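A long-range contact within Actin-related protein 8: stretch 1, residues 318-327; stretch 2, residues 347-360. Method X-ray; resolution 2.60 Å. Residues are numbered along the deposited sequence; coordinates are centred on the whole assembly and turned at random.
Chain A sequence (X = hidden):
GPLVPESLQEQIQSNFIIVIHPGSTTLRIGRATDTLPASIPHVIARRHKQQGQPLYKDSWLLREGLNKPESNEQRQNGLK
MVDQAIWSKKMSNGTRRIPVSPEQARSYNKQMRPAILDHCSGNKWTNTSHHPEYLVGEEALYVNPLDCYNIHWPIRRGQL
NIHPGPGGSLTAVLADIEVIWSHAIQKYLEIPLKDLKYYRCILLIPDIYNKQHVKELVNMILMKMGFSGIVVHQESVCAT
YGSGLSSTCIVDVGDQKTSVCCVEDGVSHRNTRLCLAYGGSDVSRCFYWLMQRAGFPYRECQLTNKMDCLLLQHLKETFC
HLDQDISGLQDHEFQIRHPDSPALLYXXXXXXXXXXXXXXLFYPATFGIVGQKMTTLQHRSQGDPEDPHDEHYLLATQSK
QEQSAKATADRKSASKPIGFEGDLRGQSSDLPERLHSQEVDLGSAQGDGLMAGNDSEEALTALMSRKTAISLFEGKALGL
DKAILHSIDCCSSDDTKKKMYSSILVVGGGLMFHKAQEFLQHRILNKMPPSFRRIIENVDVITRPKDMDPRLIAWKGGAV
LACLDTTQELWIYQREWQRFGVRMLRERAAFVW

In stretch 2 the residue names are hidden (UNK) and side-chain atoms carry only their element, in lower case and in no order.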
# COMPACT_ATOMS: atom_id res chain seq x y z
N THR A 318 5.11 -0.79 -14.94
CA THR A 318 5.49 -1.37 -16.22
C THR A 318 7.00 -1.36 -16.46
O THR A 318 7.57 -2.33 -16.94
CB THR A 318 4.78 -0.63 -17.36
OG1 THR A 318 3.38 -0.84 -17.23
CG2 THR A 318 5.23 -1.14 -18.69
N PHE A 319 7.64 -0.26 -16.08
CA PHE A 319 9.04 -0.05 -16.41
C PHE A 319 10.06 -0.31 -15.31
O PHE A 319 11.13 -0.85 -15.57
CB PHE A 319 9.21 1.36 -16.92
CG PHE A 319 8.48 1.61 -18.18
CD1 PHE A 319 8.20 0.57 -19.03
CD2 PHE A 319 8.07 2.89 -18.52
CE1 PHE A 319 7.53 0.78 -20.21
CE2 PHE A 319 7.40 3.11 -19.70
CZ PHE A 319 7.13 2.05 -20.54
N CYS A 320 9.74 0.09 -14.09
CA CYS A 320 10.67 -0.05 -12.97
C CYS A 320 11.01 -1.51 -12.66
O CYS A 320 10.17 -2.41 -12.77
CB CYS A 320 10.10 0.67 -11.74
SG CYS A 320 10.12 2.48 -11.98
N HIS A 321 12.27 -1.74 -12.30
CA HIS A 321 12.74 -3.09 -11.99
C HIS A 321 13.86 -2.98 -10.97
O HIS A 321 14.42 -1.90 -10.79
CB HIS A 321 13.26 -3.78 -13.26
CG HIS A 321 14.46 -3.11 -13.87
ND1 HIS A 321 15.75 -3.42 -13.51
CD2 HIS A 321 14.55 -2.11 -14.78
CE1 HIS A 321 16.59 -2.65 -14.19
NE2 HIS A 321 15.88 -1.86 -14.97
N LEU A 322 14.18 -4.09 -10.30
CA LEU A 322 15.36 -4.15 -9.42
C LEU A 322 16.36 -5.20 -9.92
O LEU A 322 16.89 -6.00 -9.14
CB LEU A 322 14.96 -4.44 -7.98
CG LEU A 322 14.24 -3.32 -7.25
CD1 LEU A 322 13.56 -3.85 -5.99
CD2 LEU A 322 15.22 -2.22 -6.90
N ASP A 323 16.61 -5.19 -11.22
CA ASP A 323 17.48 -6.17 -11.84
C ASP A 323 18.77 -5.51 -12.39
O ASP A 323 18.72 -4.76 -13.37
CB ASP A 323 16.69 -6.86 -12.96
CG ASP A 323 17.48 -7.94 -13.68
OD1 ASP A 323 18.69 -8.08 -13.41
OD2 ASP A 323 16.87 -8.63 -14.53
N GLN A 324 19.92 -5.78 -11.76
CA GLN A 324 21.19 -5.19 -12.22
C GLN A 324 21.45 -5.44 -13.70
O GLN A 324 22.07 -4.63 -14.39
CB GLN A 324 22.38 -5.75 -11.45
CG GLN A 324 22.63 -5.10 -10.13
CD GLN A 324 23.02 -3.64 -10.24
OE1 GLN A 324 22.31 -2.76 -9.74
NE2 GLN A 324 24.17 -3.37 -10.86
N ASP A 325 20.98 -6.59 -14.18
CA ASP A 325 21.37 -7.07 -15.50
C ASP A 325 20.62 -6.41 -16.65
O ASP A 325 21.02 -6.54 -17.81
CB ASP A 325 21.28 -8.59 -15.55
CG ASP A 325 22.19 -9.25 -14.52
OD1 ASP A 325 23.29 -8.72 -14.26
OD2 ASP A 325 21.79 -10.29 -13.95
N ILE A 326 19.54 -5.71 -16.33
CA ILE A 326 18.83 -4.89 -17.30
C ILE A 326 19.49 -3.52 -17.31
O ILE A 326 19.37 -2.76 -16.35
CB ILE A 326 17.34 -4.71 -16.93
CG1 ILE A 326 16.62 -6.05 -16.89
CG2 ILE A 326 16.63 -3.81 -17.92
CD1 ILE A 326 15.14 -5.91 -16.54
N SER A 327 20.18 -3.19 -18.39
CA SER A 327 20.95 -1.96 -18.40
C SER A 327 20.97 -1.35 -19.79
O SER A 327 20.48 -1.94 -20.74
CB SER A 327 22.39 -2.24 -17.96
OG SER A 327 23.05 -3.08 -18.89
N UNK A 347 6.35 6.86 -27.97
CA UNK A 347 7.68 6.24 -27.93
C UNK A 347 8.55 6.99 -26.94
O UNK A 347 8.54 8.22 -26.88
n UNK A 347 5.86 4.11 -30.40
c UNK A 347 7.16 4.37 -30.24
c UNK A 347 7.58 5.80 -30.45
c UNK A 347 8.37 6.33 -29.29
o UNK A 347 7.97 3.50 -29.93
N UNK A 348 9.31 6.26 -26.14
CA UNK A 348 10.47 6.93 -25.56
C UNK A 348 11.53 6.04 -24.97
O UNK A 348 11.34 4.84 -24.79
c UNK A 348 10.15 8.14 -20.86
c UNK A 348 10.32 8.49 -22.17
c UNK A 348 9.91 7.65 -23.20
c UNK A 348 9.29 6.45 -22.90
c UNK A 348 9.11 6.08 -21.57
c UNK A 348 9.53 6.92 -20.55
c UNK A 348 10.09 8.06 -24.61
N UNK A 349 12.67 6.66 -24.73
CA UNK A 349 13.87 5.92 -24.37
C UNK A 349 14.20 6.08 -22.89
O UNK A 349 14.24 7.20 -22.38
n UNK A 349 16.61 5.34 -27.90
c UNK A 349 15.02 6.41 -25.23
c UNK A 349 16.04 5.37 -25.53
c UNK A 349 16.96 5.89 -26.60
n UNK A 349 18.08 6.70 -29.02
c UNK A 349 17.16 5.74 -29.04
n UNK A 349 16.78 5.19 -30.19
N UNK A 350 14.39 4.97 -22.19
CA UNK A 350 14.70 5.01 -20.77
C UNK A 350 15.96 4.26 -20.42
O UNK A 350 16.25 3.19 -20.98
c UNK A 350 12.58 5.51 -19.49
c UNK A 350 11.58 4.93 -18.52
c UNK A 350 13.36 6.66 -18.89
c UNK A 350 13.56 4.43 -19.94
N UNK A 351 16.69 4.80 -19.45
CA UNK A 351 17.87 4.14 -18.93
C UNK A 351 17.77 3.70 -17.48
O UNK A 351 17.00 2.81 -17.11
N UNK A 352 18.57 4.34 -16.64
CA UNK A 352 18.78 3.84 -15.29
C UNK A 352 17.65 4.27 -14.36
O UNK A 352 17.38 3.63 -13.34
o UNK A 352 22.20 4.61 -15.97
c UNK A 352 20.15 4.29 -14.79
c UNK A 352 21.29 3.80 -15.69
o UNK A 352 21.26 2.63 -16.13
N UNK A 353 16.98 5.35 -14.72
CA UNK A 353 15.78 5.74 -14.02
C UNK A 353 14.88 4.52 -13.66
O UNK A 353 14.29 4.47 -12.58
c UNK A 353 15.31 6.66 -16.34
c UNK A 353 15.02 6.77 -14.85
c UNK A 353 16.53 7.45 -16.79
o UNK A 353 17.25 6.95 -17.68
o UNK A 353 16.75 8.58 -16.30
N UNK A 354 14.81 3.53 -14.53
CA UNK A 354 13.98 2.36 -14.26
C UNK A 354 14.44 1.58 -13.04
O UNK A 354 13.64 0.86 -12.44
c UNK A 354 13.23 1.00 -17.82
c UNK A 354 13.93 1.41 -15.47
c UNK A 354 14.61 0.85 -18.40
c UNK A 354 13.22 1.99 -16.68
n UNK A 354 14.59 -0.27 -19.38
N UNK A 355 15.72 1.71 -12.70
CA UNK A 355 16.30 1.01 -11.55
C UNK A 355 16.54 1.94 -10.36
O UNK A 355 16.36 1.56 -9.22
c UNK A 355 17.75 -1.54 -10.22
c UNK A 355 17.61 0.33 -11.94
c UNK A 355 18.44 -0.30 -10.82
c UNK A 355 19.78 -0.68 -11.39
N UNK A 356 16.94 3.18 -10.64
CA UNK A 356 17.12 4.17 -9.59
C UNK A 356 15.88 4.35 -8.72
O UNK A 356 15.97 4.32 -7.49
o UNK A 356 18.33 7.09 -12.56
n UNK A 356 20.18 7.46 -11.36
c UNK A 356 18.87 5.49 -10.88
c UNK A 356 17.52 5.51 -10.20
c UNK A 356 19.11 6.75 -11.68
N UNK A 357 14.73 4.54 -9.35
CA UNK A 357 13.51 4.90 -8.63
C UNK A 357 13.09 3.87 -7.56
O UNK A 357 12.83 4.24 -6.42
c UNK A 357 12.39 5.15 -9.61
N UNK A 358 13.01 2.59 -7.94
CA UNK A 358 12.64 1.55 -6.97
C UNK A 358 13.65 1.46 -5.85
O UNK A 358 13.29 1.14 -4.72
c UNK A 358 13.16 2.08 -9.31
c UNK A 358 12.69 0.25 -7.80
c UNK A 358 12.59 0.69 -9.21
N UNK A 359 14.91 1.73 -6.15
CA UNK A 359 15.96 1.68 -5.14
C UNK A 359 15.93 2.84 -4.17
O UNK A 359 16.66 2.84 -3.19
c UNK A 359 17.64 0.28 -6.41
s UNK A 359 19.35 0.21 -6.92
c UNK A 359 17.34 1.62 -5.79
c UNK A 359 20.15 0.90 -5.47
N UNK A 360 15.10 3.85 -4.42
CA UNK A 360 14.95 4.91 -3.43
C UNK A 360 14.27 4.35 -2.18
O UNK A 360 14.35 4.96 -1.12
c UNK A 360 14.19 6.07 -3.99
O HOH W 1 17.41 -0.10 -16.50

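Position 347 carries three carbons in a row, the third bearing one oxygen and one nitrogen, and lies out of reach of stretch 1. This primary amide is Gln347, in the opening strand, with NE2 hydrogen-bonded elsewhere in the structure. Position 348 has one carbon leading to a six-carbon ring, one of whose carbons lies 3.9 Å from CE2 of Phe319, which sits at the edge of that ring, near its plane: Phe348. A flat, apolar group suits this buried place. At 349, three carbons, a nitrogen and a carbon holding two more nitrogens spell a guanidinium that does not reach stretch 1. This is Arg349, which makes its hydrogen bonds elsewhere.

Position 350 has four carbons forked at the second; its CB points toward stretch 1, and a terminal carbon lies 4.1 Å from CD2 of Phe319. This is Leu350, a second apolar neighbour for that ring. Position 351 has no side-chain atoms and is Gly351. Its phi and psi, -114° and -113°, are unusual for other residues, and a CB would come within 3.0 Å of a side-chain oxygen at position 353.

Position 352 shows two carbons, the second with two oxygens, not touching stretch 1: Asp352. Both carboxylate oxygens are hydrogen-bonded elsewhere. The O of Asp352 accepts from N of 355 at 2.6 Å; N of 356 also donates to O of Asp352, at 2.8 Å, helping the chain turn into the helix. Position 353 has three carbons ending in two oxygens and makes no contact with stretch 1: Glu353. Its OE1 accepts a hydrogen bond from N of Gly351 at 2.8 Å, bracing the bend.

Position 354 has four carbons in a row ending in nitrogen; the third carbon is 3.6 Å from O of Phe319. This is Lys354, whose aliphatic stem packs along stretch 1 while NZ finds hydrogen bonds elsewhere. At 355, four carbons fork at the second; one terminal carbon sits 3.6 Å from CA of Leu322, the other 3.7 Å from OE1 of Gln324, and CA lies over one face of the His321 ring. This is Leu355, a branched apolar side chain filling the space beside Leu322 and Gln324.

Position 356, three carbons ending in one oxygen and one nitrogen, points its CB away from stretch 1: Gln356, its NE2 hydrogen-bonded elsewhere. The single carbon at 357, 4.2 Å from SG of Cys320, marks the compact Ala357. At 358, three carbons close a ring onto the backbone nitrogen, the middle one 3.5 Å from CB of Cys320: Pro358. Lacking an N-H, it kinks the helix. Position 359 has two carbons, sulfur and a terminal carbon, unbranched; its second carbon meets CD2 of Leu322 at 3.5 Å. This is Met359, whose slim thioether suits an apolar fit. Position 360, one carbon beyond reach, is Ala360, its small methyl compatible with burial.

The contact works by one backbone hydrogen bond, N of His321 to O of Lys354 at 2.9 Å, set within apolar packing. A water adds a bridge, 2.8 Å from NE2 of His321 and 3.0 Å from O of Gly351.

Stretch 2, residues 347-360: QFRLGDEKLQAPMA
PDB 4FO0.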